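Local coordinates for protein filamentous hemagglutinin (Bordetella pertussis, PDB 1RWR) that serves as an adhesin whose secretion domain, a beta-helix, probably directs its export through the two-partner secretion pathway, at residues 78-83 and 105-110; 124-129 and 138-143; 50-55 and 70-75; 7-12 and 22-27. All blocks are in the same frame, centred on the assembly; numbering follows the deposited sequence.

Contact 1. Residues 78-83 and 105-110; sequences AEVTDT and NPNGIS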
loop_
_atom_site.group_PDB
_atom_site.type_symbol
_atom_site.label_atom_id
_atom_site.label_comp_id
_atom_site.label_asym_id
_atom_site.label_seq_id
_atom_site.Cartn_x
_atom_site.Cartn_y
_atom_site.Cartn_z
ATOM N N ALA A 78 -8.598 -0.008 -8.091
ATOM C CA ALA A 78 -8.860 1.312 -8.597
ATOM C C ALA A 78 -7.575 1.749 -9.271
ATOM O O ALA A 78 -6.562 1.901 -8.593
ATOM C CB ALA A 78 -9.196 2.294 -7.427
ATOM N N GLU A 79 -7.610 1.927 -10.587
ATOM C CA GLU A 79 -6.448 2.302 -11.393
ATOM C C GLU A 79 -6.682 3.648 -12.033
ATOM O O GLU A 79 -7.693 3.830 -12.694
ATOM C CB GLU A 79 -6.264 1.292 -12.541
ATOM C CG GLU A 79 -5.073 1.602 -13.418
ATOM C CD GLU A 79 -5.020 0.804 -14.716
ATOM O OE1 GLU A 79 -5.856 -0.079 -14.917
ATOM O OE2 GLU A 79 -4.073 1.013 -15.518
ATOM N N VAL A 80 -5.778 4.588 -11.833
ATOM C CA VAL A 80 -5.869 5.883 -12.489
ATOM C C VAL A 80 -5.210 5.803 -13.861
ATOM O O VAL A 80 -4.050 5.409 -13.978
ATOM C CB VAL A 80 -5.215 6.995 -11.656
ATOM C CG1 VAL A 80 -5.126 8.313 -12.459
ATOM C CG2 VAL A 80 -5.976 7.222 -10.387
ATOM N N THR A 81 -5.952 6.234 -14.891
ATOM C CA THR A 81 -5.489 6.149 -16.274
ATOM C C THR A 81 -4.949 7.456 -16.866
ATOM O O THR A 81 -4.334 7.409 -17.929
ATOM C CB THR A 81 -6.613 5.698 -17.169
ATOM O OG1 THR A 81 -7.590 6.745 -17.187
ATOM C CG2 THR A 81 -7.290 4.534 -16.630
ATOM N N ASP A 82 -5.166 8.590 -16.223
ATOM C CA ASP A 82 -4.713 9.882 -16.776
ATOM C C ASP A 82 -3.414 10.325 -16.119
ATOM O O ASP A 82 -2.661 9.453 -15.742
ATOM C CB ASP A 82 -5.794 10.938 -16.713
ATOM C CG ASP A 82 -5.795 11.826 -17.951
ATOM O OD1 ASP A 82 -4.764 11.822 -18.692
ATOM O OD2 ASP A 82 -6.779 12.547 -18.261
ATOM N N THR A 83 -3.148 11.642 -15.968
ATOM C CA THR A 83 -1.788 12.096 -15.624
ATOM C C THR A 83 -1.604 12.612 -14.207
ATOM O O THR A 83 -0.466 12.921 -13.832
ATOM C CB THR A 83 -1.292 13.217 -16.611
ATOM O OG1 THR A 83 -2.107 14.388 -16.462
ATOM C CG2 THR A 83 -1.409 12.773 -18.056
ATOM N N ASN A 105 -1.686 4.163 -9.124
ATOM C CA ASN A 105 -1.568 5.394 -9.871
ATOM C C ASN A 105 -0.065 5.636 -10.188
ATOM O O ASN A 105 0.697 6.047 -9.319
ATOM C CB ASN A 105 -2.184 6.557 -9.088
ATOM C CG ASN A 105 -2.210 7.850 -9.920
ATOM O OD1 ASN A 105 -1.487 7.953 -10.935
ATOM N ND2 ASN A 105 -2.998 8.821 -9.498
ATOM N N PRO A 106 0.367 5.347 -11.406
ATOM C CA PRO A 106 1.768 5.558 -11.777
ATOM C C PRO A 106 2.276 6.986 -11.608
ATOM O O PRO A 106 3.473 7.168 -11.512
ATOM C CB PRO A 106 1.826 5.094 -13.230
ATOM C CG PRO A 106 0.777 4.048 -13.283
ATOM C CD PRO A 106 -0.369 4.614 -12.467
ATOM N N ASN A 107 1.385 7.950 -11.541
ATOM C CA ASN A 107 1.781 9.346 -11.357
ATOM C C ASN A 107 2.189 9.694 -9.947
ATOM O O ASN A 107 2.816 10.728 -9.711
ATOM C CB ASN A 107 0.651 10.241 -11.799
ATOM C CG ASN A 107 0.236 9.954 -13.225
ATOM O OD1 ASN A 107 1.075 10.041 -14.160
ATOM N ND2 ASN A 107 -1.000 9.545 -13.408
ATOM N N GLY A 108 1.827 8.834 -8.991
ATOM C CA GLY A 108 2.142 9.060 -7.602
ATOM C C GLY A 108 0.938 8.982 -6.688
ATOM O O GLY A 108 -0.206 9.173 -7.112
ATOM N N ILE A 109 1.214 8.688 -5.420
ATOM C CA ILE A 109 0.185 8.720 -4.385
ATOM C C ILE A 109 0.729 9.381 -3.135
ATOM O O ILE A 109 1.837 9.046 -2.690
ATOM C CB ILE A 109 -0.278 7.289 -4.038
ATOM C CG1 ILE A 109 -0.738 6.520 -5.268
ATOM C CG2 ILE A 109 -1.331 7.343 -2.957
ATOM C CD1 ILE A 109 -1.066 5.064 -4.938
ATOM N N SER A 110 -0.045 10.305 -2.567
ATOM C CA SER A 110 0.281 10.841 -1.257
ATOM C C SER A 110 -0.813 10.403 -0.275
ATOM O O SER A 110 -2.004 10.340 -0.640
ATOM C CB SER A 110 0.460 12.354 -1.343
ATOM O OG SER A 110 -0.710 12.947 -1.789
#
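A type I beta turn, Asn-105 to Gly-108, leaves the end of a beta-helix strand and meets the loop that follows the neighbouring parallel strand 75-80. Residues 105-109 spell NPNGI, a motif of TPS domains. Val-80 points at the turn and crosses the Asn-105 side chain obliquely. Its CG2, beside the backbone N, lies 3.5 Å from Asn-105 ND2, while CG1, anti to that N, comes within 3.7 Å of the same ND2. A branched side chain thus spreads both methyls against one amide. Asn-105 holds its own CG anti to the backbone N (chi1 -174°), which puts OD1 where it can accept from the backbone N of Asn-107 at 2.9 Å, closing an Asx turn. Its ND2 meanwhile bonds to Ser-84 O and Ser-86 OG, so this buried amide is used at both ends. Pro-106, with its fixed phi, suits the second turn position, and Gly-108 readily takes the positive phi (127°) that follows, its N bonding to Asn-105 O at 3.0 Å. Asn-107 swings CG beside its backbone N and reaches across to the loop. Its ND2 also donates to Ser-84 O and, weakly, to Asn-105 OD1. The cross-segment bond is ND2 to Asp-82 O, 2.9 Å long; the acceptor lies near the Asn-107 amide plane, but ND2 stands 28° out of the carbonyl plane of Asp-82.

Contact 2. Residues 124-129 and 138-143; sequences LTTGRP and LDVQQG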
loop_
_atom_site.group_PDB
_atom_site.type_symbol
_atom_site.label_atom_id
_atom_site.label_comp_id
_atom_site.label_asym_id
_atom_site.label_seq_id
_atom_site.Cartn_x
_atom_site.Cartn_y
_atom_site.Cartn_z
ATOM N N LEU A 124 -1.004 -0.031 -1.974
ATOM C CA LEU A 124 -0.875 1.266 -2.622
ATOM C C LEU A 124 0.295 1.170 -3.561
ATOM O O LEU A 124 1.399 0.802 -3.145
ATOM C CB LEU A 124 -0.624 2.354 -1.594
ATOM C CG LEU A 124 -1.693 2.477 -0.525
ATOM C CD1 LEU A 124 -1.339 3.684 0.387
ATOM C CD2 LEU A 124 -3.086 2.618 -1.164
ATOM N N THR A 125 0.072 1.462 -4.833
ATOM C CA THR A 125 1.104 1.209 -5.826
ATOM C C THR A 125 1.158 2.291 -6.898
ATOM O O THR A 125 0.144 2.892 -7.254
ATOM C CB THR A 125 0.953 -0.245 -6.428
ATOM O OG1 THR A 125 2.080 -0.529 -7.255
ATOM C CG2 THR A 125 -0.252 -0.334 -7.339
ATOM N N THR A 126 2.357 2.550 -7.410
ATOM C CA THR A 126 2.478 3.307 -8.659
ATOM C C THR A 126 2.715 2.385 -9.845
ATOM O O THR A 126 3.007 2.866 -10.939
ATOM C CB THR A 126 3.599 4.341 -8.603
ATOM O OG1 THR A 126 4.866 3.670 -8.399
ATOM C CG2 THR A 126 3.381 5.247 -7.434
ATOM N N GLY A 127 2.557 1.084 -9.653
ATOM C CA GLY A 127 2.598 0.141 -10.771
ATOM C C GLY A 127 1.393 0.192 -11.687
ATOM O O GLY A 127 0.260 0.477 -11.250
ATOM N N ARG A 128 1.628 -0.069 -12.977
ATOM C CA ARG A 128 0.558 -0.262 -13.915
ATOM C C ARG A 128 0.052 -1.711 -13.807
ATOM O O ARG A 128 0.829 -2.642 -13.973
ATOM C CB ARG A 128 1.051 0.027 -15.331
ATOM C CG ARG A 128 0.037 -0.176 -16.369
ATOM C CD ARG A 128 -1.100 0.804 -16.261
ATOM N NE ARG A 128 -0.735 2.189 -16.626
ATOM C CZ ARG A 128 -1.368 3.260 -16.189
ATOM N NH1 ARG A 128 -2.401 3.156 -15.313
ATOM N NH2 ARG A 128 -0.969 4.449 -16.608
ATOM N N PRO A 129 -1.236 -1.904 -13.537
ATOM C CA PRO A 129 -1.753 -3.269 -13.361
ATOM C C PRO A 129 -1.927 -4.010 -14.659
ATOM O O PRO A 129 -2.369 -3.412 -15.625
ATOM C CB PRO A 129 -3.126 -3.083 -12.743
ATOM C CG PRO A 129 -3.322 -1.629 -12.598
ATOM C CD PRO A 129 -2.273 -0.895 -13.315
ATOM N N LEU A 138 1.680 -6.016 -11.033
ATOM C CA LEU A 138 1.850 -4.577 -10.947
ATOM C C LEU A 138 3.213 -4.252 -11.490
ATOM O O LEU A 138 4.212 -4.633 -10.885
ATOM C CB LEU A 138 1.769 -4.138 -9.477
ATOM C CG LEU A 138 0.416 -4.432 -8.819
ATOM C CD1 LEU A 138 0.466 -4.214 -7.333
ATOM C CD2 LEU A 138 -0.714 -3.615 -9.468
ATOM N N ASP A 139 3.286 -3.542 -12.602
ATOM C CA ASP A 139 4.577 -3.239 -13.213
ATOM C C ASP A 139 4.964 -1.829 -12.834
ATOM O O ASP A 139 4.465 -0.852 -13.381
ATOM C CB ASP A 139 4.515 -3.375 -14.720
ATOM C CG ASP A 139 4.457 -4.796 -15.134
ATOM O OD1 ASP A 139 5.136 -5.621 -14.482
ATOM O OD2 ASP A 139 3.730 -5.149 -16.079
ATOM N N VAL A 140 5.869 -1.771 -11.888
ATOM C CA VAL A 140 6.374 -0.501 -11.394
ATOM C C VAL A 140 7.552 -0.028 -12.225
ATOM O O VAL A 140 8.619 -0.645 -12.207
ATOM C CB VAL A 140 6.824 -0.620 -9.908
ATOM C CG1 VAL A 140 7.284 0.732 -9.444
ATOM C CG2 VAL A 140 5.677 -1.139 -9.052
ATOM N N GLN A 141 7.369 1.085 -12.916
ATOM C CA GLN A 141 8.451 1.731 -13.646
ATOM C C GLN A 141 8.654 3.181 -13.249
ATOM O O GLN A 141 9.679 3.755 -13.583
ATOM C CB GLN A 141 8.209 1.628 -15.138
ATOM C CG GLN A 141 8.251 0.164 -15.577
ATOM C CD GLN A 141 7.967 0.021 -17.009
ATOM O OE1 GLN A 141 6.823 0.174 -17.429
ATOM N NE2 GLN A 141 8.999 -0.212 -17.790
ATOM N N GLN A 142 7.692 3.772 -12.560
ATOM C CA GLN A 142 7.792 5.161 -12.140
ATOM C C GLN A 142 6.904 5.416 -10.954
ATOM O O GLN A 142 6.104 4.571 -10.613
ATOM C CB GLN A 142 7.388 6.103 -13.262
ATOM C CG GLN A 142 5.936 5.961 -13.714
ATOM C CD GLN A 142 5.624 6.837 -14.900
ATOM O OE1 GLN A 142 5.492 6.359 -16.016
ATOM N NE2 GLN A 142 5.560 8.119 -14.672
ATOM N N GLY A 143 7.066 6.592 -10.337
ATOM C CA GLY A 143 6.134 7.085 -9.333
ATOM C C GLY A 143 6.634 6.955 -7.930
ATOM O O GLY A 143 7.316 5.995 -7.586
HETATM O O HOH W 1 4.892 2.624 -13.035
HETATM O O HOH W 2 1.341 -3.836 -16.307
#
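In this beta hairpin, strands 128-132 and 135-140, the ring of Pro-129 lies on one face with Leu-138, its CB 4.1 Å from Leu-138 CD2, and the guanidinium of Arg-128 and carboxylate of Asp-139 start from the other. The guanidinium, on a chain bent at chi2 and chi3, turns away to Glu-79 and Val-80 O, and the carboxylate pairs with Arg-192. The backbones of Arg-128 and Asp-139 form an antiparallel hydrogen-bonded pair: Asp-139 N to Arg-128 O is 3.0 Å and nearly straight (176°), whereas Arg-128 N meets Asp-139 O from 52° out of the carbonyl plane. A water joins Arg-128 O to Asp-139 OD2. Before the hairpin, Thr-125 crosses Leu-138 obliquely, its CG2 3.9 Å from CD2. Its OG1, anti to the backbone N, accepts from Gly-127 N at 2.9 Å in an ST turn and bonds to Val-163 O. Gly-127, lacking a side chain, lets Val-140 CG2 approach its CA to 3.8 Å. Thr-126 uses both branches: CG2 packs against the Gly-143 backbone, at positive phi, where a CB would clash with Thr-126 CB, and OG1, crowded between N and carbonyl carbon, donates in plane to a lone pair of Gln-142 O at 2.7 Å.

Contact 3. Residues 50-55 and 70-75; sequences NGLTDG and TRQASA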
loop_
_atom_site.group_PDB
_atom_site.type_symbol
_atom_site.label_atom_id
_atom_site.label_comp_id
_atom_site.label_asym_id
_atom_site.label_seq_id
_atom_site.Cartn_x
_atom_site.Cartn_y
_atom_site.Cartn_z
ATOM N N ASN A 50 -19.563 -3.046 -2.379
ATOM C CA ASN A 50 -19.495 -4.467 -2.726
ATOM C C ASN A 50 -20.724 -5.213 -2.188
ATOM O O ASN A 50 -20.623 -6.379 -1.727
ATOM C CB ASN A 50 -18.223 -5.065 -2.146
ATOM C CG ASN A 50 -17.730 -6.308 -2.874
ATOM O OD1 ASN A 50 -18.021 -6.553 -4.051
ATOM N ND2 ASN A 50 -16.883 -7.070 -2.173
ATOM N N GLY A 51 -21.865 -4.522 -2.236
ATOM C CA GLY A 51 -23.101 -4.994 -1.643
ATOM C C GLY A 51 -24.094 -5.489 -2.679
ATOM O O GLY A 51 -24.290 -4.865 -3.692
ATOM N N LEU A 52 -24.674 -6.654 -2.423
ATOM C CA LEU A 52 -25.811 -7.167 -3.202
ATOM C C LEU A 52 -27.159 -6.800 -2.602
ATOM O O LEU A 52 -28.202 -7.012 -3.245
ATOM C CB LEU A 52 -25.695 -8.689 -3.321
ATOM C CG LEU A 52 -24.473 -9.239 -4.038
ATOM C CD1 LEU A 52 -24.512 -10.767 -4.057
ATOM C CD2 LEU A 52 -24.310 -8.723 -5.456
ATOM N N THR A 53 -27.139 -6.244 -1.396
ATOM C CA THR A 53 -28.331 -5.794 -0.708
ATOM C C THR A 53 -28.161 -4.383 -0.201
ATOM O O THR A 53 -27.041 -3.915 0.032
ATOM C CB THR A 53 -28.637 -6.710 0.477
ATOM O OG1 THR A 53 -27.560 -6.684 1.418
ATOM C CG2 THR A 53 -28.711 -8.181 0.012
ATOM N N ASP A 54 -29.287 -3.719 0.002
ATOM C CA ASP A 54 -29.304 -2.375 0.555
ATOM C C ASP A 54 -28.890 -2.444 2.021
ATOM O O ASP A 54 -29.113 -3.445 2.718
ATOM C CB ASP A 54 -30.711 -1.767 0.469
ATOM C CG ASP A 54 -31.222 -1.580 -0.958
ATOM O OD1 ASP A 54 -30.549 -1.924 -1.952
ATOM O OD2 ASP A 54 -32.340 -1.067 -1.158
ATOM N N GLY A 55 -28.322 -1.355 2.520
ATOM C CA GLY A 55 -27.816 -1.359 3.866
ATOM C C GLY A 55 -27.281 -0.019 4.268
ATOM O O GLY A 55 -27.727 1.002 3.774
ATOM N N THR A 70 -23.235 -8.718 -10.371
ATOM C CA THR A 70 -23.859 -10.036 -10.428
ATOM C C THR A 70 -23.231 -10.989 -9.393
ATOM O O THR A 70 -23.774 -12.072 -9.112
ATOM C CB THR A 70 -23.748 -10.662 -11.824
ATOM O OG1 THR A 70 -22.379 -10.909 -12.172
ATOM C CG2 THR A 70 -24.288 -9.761 -12.883
ATOM N N ARG A 71 -22.075 -10.595 -8.857
ATOM C CA ARG A 71 -21.413 -11.271 -7.757
ATOM C C ARG A 71 -20.520 -10.231 -7.063
ATOM O O ARG A 71 -20.210 -9.195 -7.616
ATOM C CB ARG A 71 -20.548 -12.447 -8.197
ATOM C CG ARG A 71 -19.450 -12.096 -9.185
ATOM C CD ARG A 71 -18.969 -13.372 -10.002
ATOM N NE ARG A 71 -18.462 -13.229 -11.376
ATOM C CZ ARG A 71 -18.687 -12.240 -12.260
ATOM N NH1 ARG A 71 -19.422 -11.166 -11.983
ATOM N NH2 ARG A 71 -18.139 -12.338 -13.482
ATOM N N GLN A 72 -20.100 -10.572 -5.860
ATOM C CA GLN A 72 -19.231 -9.706 -5.090
ATOM C C GLN A 72 -17.772 -9.938 -5.450
ATOM O O GLN A 72 -17.360 -11.050 -5.758
ATOM C CB GLN A 72 -19.485 -9.908 -3.597
ATOM C CG GLN A 72 -20.890 -9.522 -3.185
ATOM C CD GLN A 72 -21.227 -9.910 -1.782
ATOM O OE1 GLN A 72 -21.072 -11.092 -1.424
ATOM N NE2 GLN A 72 -21.686 -8.936 -0.958
ATOM N N ALA A 73 -16.989 -8.860 -5.371
ATOM C CA ALA A 73 -15.564 -8.927 -5.583
ATOM C C ALA A 73 -14.797 -9.528 -4.408
ATOM O O ALA A 73 -15.105 -9.269 -3.260
ATOM C CB ALA A 73 -15.032 -7.479 -5.856
ATOM N N SER A 74 -13.729 -10.241 -4.716
ATOM C CA SER A 74 -12.689 -10.553 -3.722
ATOM C C SER A 74 -11.506 -9.563 -3.705
ATOM O O SER A 74 -10.813 -9.481 -2.710
ATOM C CB SER A 74 -12.222 -12.004 -3.851
ATOM O OG SER A 74 -11.833 -12.272 -5.156
ATOM N N ALA A 75 -11.324 -8.783 -4.771
ATOM C CA ALA A 75 -10.270 -7.768 -4.870
ATOM C C ALA A 75 -10.856 -6.614 -5.669
ATOM O O ALA A 75 -11.481 -6.823 -6.690
ATOM C CB ALA A 75 -9.035 -8.311 -5.575
#
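Two irregular chain segments pass each other here, one leaving strand 45-50 and the other leading into strand 75-80, with the CA atoms of Asn-50 and Gln-72 5.8 Å apart. Asn-50 does most of the joining. Its CG is anti to the backbone N (chi1 -156°), and this lays the amide along the backbone of Ala-73. OD1 accepts from Ala-73 N at 2.9 Å, on a lone pair, and ND2 donates to Ala-73 O at 3.0 Å, close to the plane of its own amide and again on a lone pair. One primary amide therefore reads both the N-H and the C=O of a single residue, as a neighbouring strand would. The second hydrogen of ND2 is used as well, by Lys-97 O, so the buried polar group is well satisfied. Gln-72 returns the grip: extended beyond CG, it brings NE2 to within 2.9 Å of Asn-50 O, in that carbonyl's plane, though the oxygen lies 27° out of the glutamine amide plane. The methylenes of the same long side chain serve a second purpose, for the Leu-52 side chain crosses them obliquely, its CG 3.7 Å from Gln-72 CG. Ala-73, small enough to sit beside the amide, has CB 3.6 Å from Asn-50 OD1. Here an asparagine at the end of strand 45-50 ties the loop leading into strand 75-80 to it, within the parallel beta-helix of this secretion domain.

Contact 4. Residues 7-12 and 22-27; sequences GQTQVL and NIADPN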
loop_
_atom_site.group_PDB
_atom_site.type_symbol
_atom_site.label_atom_id
_atom_site.label_comp_id
_atom_site.label_asym_id
_atom_site.label_seq_id
_atom_site.Cartn_x
_atom_site.Cartn_y
_atom_site.Cartn_z
ATOM N N GLY A 7 -15.724 3.819 -17.662
ATOM C CA GLY A 7 -16.370 2.545 -17.958
ATOM C C GLY A 7 -17.626 2.313 -17.143
ATOM O O GLY A 7 -18.437 3.209 -16.973
ATOM N N GLN A 8 -17.784 1.102 -16.608
ATOM C CA GLN A 8 -19.024 0.755 -15.883
ATOM C C GLN A 8 -19.031 1.326 -14.457
ATOM O O GLN A 8 -20.098 1.449 -13.822
ATOM C CB GLN A 8 -19.249 -0.763 -15.870
ATOM C CG GLN A 8 -20.532 -1.189 -15.194
ATOM C CD GLN A 8 -20.762 -2.722 -15.019
ATOM O OE1 GLN A 8 -21.878 -3.219 -15.339
ATOM N NE2 GLN A 8 -19.783 -3.437 -14.436
ATOM N N THR A 9 -17.838 1.667 -13.944
ATOM C CA THR A 9 -17.733 2.243 -12.602
ATOM C C THR A 9 -18.546 3.545 -12.479
ATOM O O THR A 9 -18.450 4.421 -13.343
ATOM C CB THR A 9 -16.252 2.492 -12.250
ATOM O OG1 THR A 9 -15.515 1.297 -12.443
ATOM C CG2 THR A 9 -16.082 2.831 -10.763
ATOM N N GLN A 10 -19.361 3.652 -11.439
ATOM C CA GLN A 10 -20.036 4.897 -11.128
ATOM C C GLN A 10 -19.690 5.373 -9.746
ATOM O O GLN A 10 -19.309 4.574 -8.877
ATOM C CB GLN A 10 -21.559 4.739 -11.268
ATOM C CG GLN A 10 -22.011 4.231 -12.651
ATOM C CD GLN A 10 -21.858 5.243 -13.834
ATOM O OE1 GLN A 10 -21.886 6.458 -13.650
ATOM N NE2 GLN A 10 -21.752 4.709 -15.058
ATOM N N VAL A 11 -19.764 6.686 -9.543
ATOM C CA VAL A 11 -19.540 7.276 -8.224
ATOM C C VAL A 11 -20.762 8.114 -7.862
ATOM O O VAL A 11 -21.136 9.026 -8.610
ATOM C CB VAL A 11 -18.270 8.185 -8.173
ATOM C CG1 VAL A 11 -18.152 8.845 -6.829
ATOM C CG2 VAL A 11 -17.024 7.389 -8.445
ATOM N N LEU A 12 -21.388 7.780 -6.734
ATOM C CA LEU A 12 -22.464 8.557 -6.184
ATOM C C LEU A 12 -21.854 9.534 -5.197
ATOM O O LEU A 12 -21.300 9.161 -4.158
ATOM C CB LEU A 12 -23.499 7.639 -5.519
ATOM C CG LEU A 12 -24.053 6.553 -6.431
ATOM C CD1 LEU A 12 -25.011 5.634 -5.620
ATOM C CD2 LEU A 12 -24.780 7.205 -7.594
ATOM N N ASN A 22 -19.714 2.680 -6.905
ATOM C CA ASN A 22 -20.330 1.484 -7.465
ATOM C C ASN A 22 -19.333 0.833 -8.429
ATOM O O ASN A 22 -19.312 1.108 -9.620
ATOM C CB ASN A 22 -21.676 1.802 -8.131
ATOM C CG ASN A 22 -22.782 1.963 -7.129
ATOM O OD1 ASN A 22 -22.686 1.465 -6.013
ATOM N ND2 ASN A 22 -23.855 2.694 -7.510
ATOM N N ILE A 23 -18.498 -0.030 -7.849
ATOM C CA ILE A 23 -17.459 -0.737 -8.549
ATOM C C ILE A 23 -18.048 -1.586 -9.686
ATOM O O ILE A 23 -19.225 -1.962 -9.639
ATOM C CB ILE A 23 -16.651 -1.647 -7.579
ATOM C CG1 ILE A 23 -17.537 -2.680 -6.857
ATOM C CG2 ILE A 23 -15.918 -0.820 -6.513
ATOM C CD1 ILE A 23 -16.699 -3.780 -6.144
ATOM N N ALA A 24 -17.207 -1.876 -10.670
ATOM C CA ALA A 24 -17.531 -2.748 -11.782
ATOM C C ALA A 24 -17.754 -4.172 -11.339
ATOM O O ALA A 24 -17.155 -4.661 -10.370
ATOM C CB ALA A 24 -16.415 -2.684 -12.845
ATOM N N ASP A 25 -18.613 -4.872 -12.072
ATOM C CA ASP A 25 -18.813 -6.304 -11.804
ATOM C C ASP A 25 -17.461 -7.011 -11.887
ATOM O O ASP A 25 -16.711 -6.778 -12.838
ATOM C CB ASP A 25 -19.791 -6.873 -12.832
ATOM C CG ASP A 25 -20.451 -8.139 -12.394
ATOM O OD1 ASP A 25 -20.499 -8.416 -11.172
ATOM O OD2 ASP A 25 -20.976 -8.912 -13.253
ATOM N N PRO A 26 -17.097 -7.835 -10.909
ATOM C CA PRO A 26 -15.820 -8.540 -10.968
ATOM C C PRO A 26 -15.772 -9.588 -12.059
ATOM O O PRO A 26 -16.813 -10.100 -12.519
ATOM C CB PRO A 26 -15.699 -9.233 -9.600
ATOM C CG PRO A 26 -17.063 -9.327 -9.107
ATOM C CD PRO A 26 -17.793 -8.082 -9.624
ATOM N N ASN A 27 -14.557 -9.918 -12.454
ATOM C CA ASN A 27 -14.342 -10.996 -13.405
ATOM C C ASN A 27 -14.486 -12.334 -12.717
ATOM O O ASN A 27 -14.824 -12.384 -11.528
ATOM C CB ASN A 27 -12.973 -10.873 -14.136
ATOM C CG ASN A 27 -11.766 -10.920 -13.183
ATOM O OD1 ASN A 27 -11.796 -11.606 -12.135
ATOM N ND2 ASN A 27 -10.682 -10.228 -13.562
#
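Backbone bonds make the first shell of this antiparallel hydrogen-bonded pair, Gln-10 with Asn-22, which sets strand 10-12, an edge strand of its five-stranded mixed sheet, against strand 20-22 at the N-terminal end of the beta-helix. Gln-10 N donates to Asn-22 O at 3.1 Å and almost straight (166°); the return bond from Asn-22 N to Gln-10 O is shorter, 2.8 Å, but more bent (131°). Asn-22 O also receives a CA-H contact from Thr-9, 3.6 Å from its CA, so two neighbouring residues converge on one carbonyl. Among the side chains, Asn-22 and Gln-10 point to the same face, and the far end of Gln-10 then leads off. Asn-22 holds CG anti to its carbonyl carbon, which brings ND2 against CD1 of Leu-12, whose side chain it crosses obliquely. Its other end, OD1, accepts from Asn-49 ND2 on the next strand of the sheet; an amide suits this buried place because OD1 can accept there while ND2 lies against the leucine methyl. Further along, Thr-9 keeps CG2 anti to the backbone N, 3.8 Å from Asn-22 O, and OG1 beside that N. In the second shell Asn-34 OD1 ties the two segments together, hydrogen-bonded both to Thr-9 OG1 and to Ala-24 N. The small Ala-24 side chain lies close by, its CB 4.1 Å from Thr-9 OG1; Leu-12 CD1 is 3.7 Å from Asn-22 ND2.

The four contacts fall into two touching pairs within the one TPS domain. Contacts 1 and 2, centres 9 Å apart, share the long parallel sheet: Asn-105 N lies 2.9 Å from Thr-125 O, probably hydrogen-bonded, and a salt bridge joins Glu-79 OE2 to Arg-128 NH1 at 2.7 Å. Contacts 3 and 4, centres 11 Å apart, meet through Asp-25, whose OD2 forms a salt bridge with Arg-71 NH1 (3.0 Å) and probably a hydrogen bond with Thr-70 OG1. The chain continues from 70-75 into 78-83 through strand 75-80, although the centres of contacts 3 and 1 are about 25 Å apart and nothing else touches between them. All four close in series along the chain.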